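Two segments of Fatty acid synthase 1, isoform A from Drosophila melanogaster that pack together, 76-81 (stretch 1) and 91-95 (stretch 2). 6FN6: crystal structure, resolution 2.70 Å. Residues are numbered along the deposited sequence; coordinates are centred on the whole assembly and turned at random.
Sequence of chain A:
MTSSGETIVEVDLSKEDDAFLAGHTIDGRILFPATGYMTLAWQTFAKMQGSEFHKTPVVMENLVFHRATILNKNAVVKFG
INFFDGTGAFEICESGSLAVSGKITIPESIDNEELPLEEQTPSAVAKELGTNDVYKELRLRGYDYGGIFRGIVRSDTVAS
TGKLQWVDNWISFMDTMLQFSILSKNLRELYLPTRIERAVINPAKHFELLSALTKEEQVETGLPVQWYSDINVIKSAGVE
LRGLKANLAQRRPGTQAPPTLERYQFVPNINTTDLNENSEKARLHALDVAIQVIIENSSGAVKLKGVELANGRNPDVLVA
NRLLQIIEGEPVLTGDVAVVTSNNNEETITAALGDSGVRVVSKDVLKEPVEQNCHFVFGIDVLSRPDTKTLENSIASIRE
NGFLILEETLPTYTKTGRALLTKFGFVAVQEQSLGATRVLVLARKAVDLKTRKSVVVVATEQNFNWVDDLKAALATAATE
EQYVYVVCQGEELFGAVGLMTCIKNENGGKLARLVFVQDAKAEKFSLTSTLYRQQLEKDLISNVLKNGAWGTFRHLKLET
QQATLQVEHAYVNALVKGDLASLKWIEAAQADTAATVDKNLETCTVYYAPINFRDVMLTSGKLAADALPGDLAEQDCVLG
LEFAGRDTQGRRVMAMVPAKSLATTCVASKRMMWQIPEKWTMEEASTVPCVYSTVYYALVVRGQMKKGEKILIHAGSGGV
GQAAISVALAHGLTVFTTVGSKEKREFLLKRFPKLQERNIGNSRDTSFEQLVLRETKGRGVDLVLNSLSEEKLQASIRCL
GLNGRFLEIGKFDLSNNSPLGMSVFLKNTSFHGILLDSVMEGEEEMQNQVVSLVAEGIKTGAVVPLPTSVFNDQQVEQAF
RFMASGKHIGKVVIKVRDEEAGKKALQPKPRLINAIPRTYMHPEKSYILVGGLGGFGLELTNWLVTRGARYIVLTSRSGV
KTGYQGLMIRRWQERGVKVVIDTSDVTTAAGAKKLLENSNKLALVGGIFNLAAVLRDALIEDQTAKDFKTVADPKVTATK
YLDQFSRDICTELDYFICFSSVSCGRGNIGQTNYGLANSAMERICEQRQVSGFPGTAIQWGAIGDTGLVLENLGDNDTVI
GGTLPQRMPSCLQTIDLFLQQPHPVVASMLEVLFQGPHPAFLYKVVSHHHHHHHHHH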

# COMPACT_ATOMS: atom_id res chain seq x y z
N VAL A 76 -2.48 -24.06 29.23
CA VAL A 76 -3.86 -23.83 28.86
C VAL A 76 -3.91 -22.48 28.13
O VAL A 76 -3.72 -21.42 28.74
N VAL A 77 -4.11 -22.54 26.82
CA VAL A 77 -4.08 -21.34 25.98
C VAL A 77 -5.33 -21.30 25.12
O VAL A 77 -5.76 -22.32 24.58
N LYS A 78 -5.91 -20.11 24.99
CA LYS A 78 -7.15 -19.94 24.25
C LYS A 78 -6.94 -19.17 22.95
O LYS A 78 -6.41 -18.06 22.97
N PHE A 79 -7.34 -19.77 21.84
CA PHE A 79 -7.26 -19.10 20.54
C PHE A 79 -8.64 -18.62 20.09
O PHE A 79 -9.61 -19.38 20.11
N GLY A 80 -8.72 -17.35 19.71
CA GLY A 80 -9.94 -16.76 19.18
C GLY A 80 -9.88 -16.55 17.68
O GLY A 80 -8.95 -15.90 17.19
N ILE A 81 -10.85 -17.10 16.95
CA ILE A 81 -10.85 -17.03 15.49
C ILE A 81 -12.10 -16.29 15.00
O ILE A 81 -13.18 -16.46 15.55
N GLU A 91 -8.79 -13.87 11.29
CA GLU A 91 -7.79 -13.50 12.29
C GLU A 91 -7.80 -14.47 13.47
O GLU A 91 -8.86 -14.97 13.86
N ILE A 92 -6.62 -14.74 14.01
CA ILE A 92 -6.50 -15.57 15.20
C ILE A 92 -5.84 -14.76 16.32
O ILE A 92 -4.75 -14.22 16.15
N CYS A 93 -6.54 -14.67 17.44
CA CYS A 93 -6.04 -13.99 18.64
C CYS A 93 -5.82 -15.01 19.75
O CYS A 93 -6.51 -16.03 19.80
N GLU A 94 -4.85 -14.74 20.62
CA GLU A 94 -4.52 -15.67 21.70
C GLU A 94 -4.64 -15.03 23.09
O GLU A 94 -5.48 -15.44 23.89
N SER A 95 -3.80 -14.04 23.37
CA SER A 95 -3.83 -13.37 24.67
C SER A 95 -4.23 -11.91 24.50
O SER A 95 -3.47 -11.00 24.86

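The contact between these two segments is an antiparallel strand pairing held by a tight pair of backbone hydrogen bonds, with side chains packing along one face of the sheet rather than interlocking between the strands. It illustrates a general principle: when neighbours in a sheet pair through their backbones, their side chains meet flank to flank.

The anchor is the pair Gly80 and Cys93. Gly80 N donates to Cys93 O at 2.6 Å, and Cys93 N returns the bond to Gly80 O at 2.7 Å, both nearly linear. The same carbonyls also receive CA-H...O contacts, from Phe79 CA to Cys93 O and from Ile92 CA to Gly80 O, each 3.2 Å. Because Gly80 has no side chain, Cys93 (chi1 m) has no side-chain partner at its paired position.

Ile81 and Ile92 form the next, non-hydrogen-bonded pair, and their side chains share the other face. Both adopt the m, t rotamer, and Ile81 CG1 lies 4.0 Å from Ile92 CG1. Phe79, two residues before Ile81 and so on the same face, extends this apolar patch: with chi1 m, its CD1 comes within 4.2 Å of Ile92 CG2, while its CE1 rests 3.8 Å from Glu94 CG. The aliphatic part of an acidic side chain thus serves as a packing surface for an aromatic ring.

Glu94, with chi1 t and chi2 near -92°, runs on to Val77 (chi1 p), where Glu94 OE2 approaches Val77 CG2 at 3.3 Å; its OE1 is hydrogen-bonded elsewhere in the structure. No side-chain hydrogen bond or salt bridge joins the stretches. Lys78 and Glu91 point sideways from the backbone, and their ends lead away from the partner strand, leaving the polar link to the main chain.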

# COMPACT_ATOMS: atom_id res chain seq x y z
CB VAL A 76 -4.82 -23.90 30.08
CG1 VAL A 76 -4.55 -22.78 31.09
CG2 VAL A 76 -6.27 -23.88 29.61
CB VAL A 77 -2.81 -21.29 25.12
CG1 VAL A 77 -2.67 -22.57 24.30
CG2 VAL A 77 -2.81 -20.07 24.21
CB LYS A 78 -8.17 -19.22 25.14
CG LYS A 78 -8.49 -19.97 26.42
CD LYS A 78 -9.69 -19.41 27.17
CE LYS A 78 -10.00 -20.26 28.39
NZ LYS A 78 -11.21 -19.80 29.13
CB PHE A 79 -6.67 -20.03 19.48
CG PHE A 79 -5.25 -20.44 19.75
CD1 PHE A 79 -4.21 -19.52 19.70
CD2 PHE A 79 -4.94 -21.76 20.03
CE1 PHE A 79 -2.90 -19.91 19.94
CE2 PHE A 79 -3.64 -22.16 20.27
CZ PHE A 79 -2.62 -21.23 20.22
CB ILE A 81 -10.78 -18.43 14.86
CG1 ILE A 81 -9.74 -19.28 15.59
CG2 ILE A 81 -10.46 -18.32 13.38
CD1 ILE A 81 -9.52 -20.66 15.00
CB GLU A 91 -8.04 -12.08 12.80
CG GLU A 91 -7.23 -11.02 12.07
CD GLU A 91 -7.37 -9.65 12.70
OE1 GLU A 91 -6.93 -8.67 12.06
OE2 GLU A 91 -7.89 -9.56 13.83
CB ILE A 92 -5.72 -16.87 14.90
CG1 ILE A 92 -6.46 -17.69 13.85
CG2 ILE A 92 -5.55 -17.70 16.18
CD1 ILE A 92 -5.66 -18.84 13.28
CB CYS A 93 -7.01 -12.90 19.09
SG CYS A 93 -7.20 -11.55 17.90
CB GLU A 94 -3.10 -16.22 21.49
CG GLU A 94 -2.63 -17.20 22.55
CD GLU A 94 -1.89 -16.53 23.69
OE1 GLU A 94 -1.11 -15.59 23.43
OE2 GLU A 94 -2.09 -16.94 24.86
CB SER A 95 -2.48 -13.47 25.37
OG SER A 95 -1.52 -12.62 24.77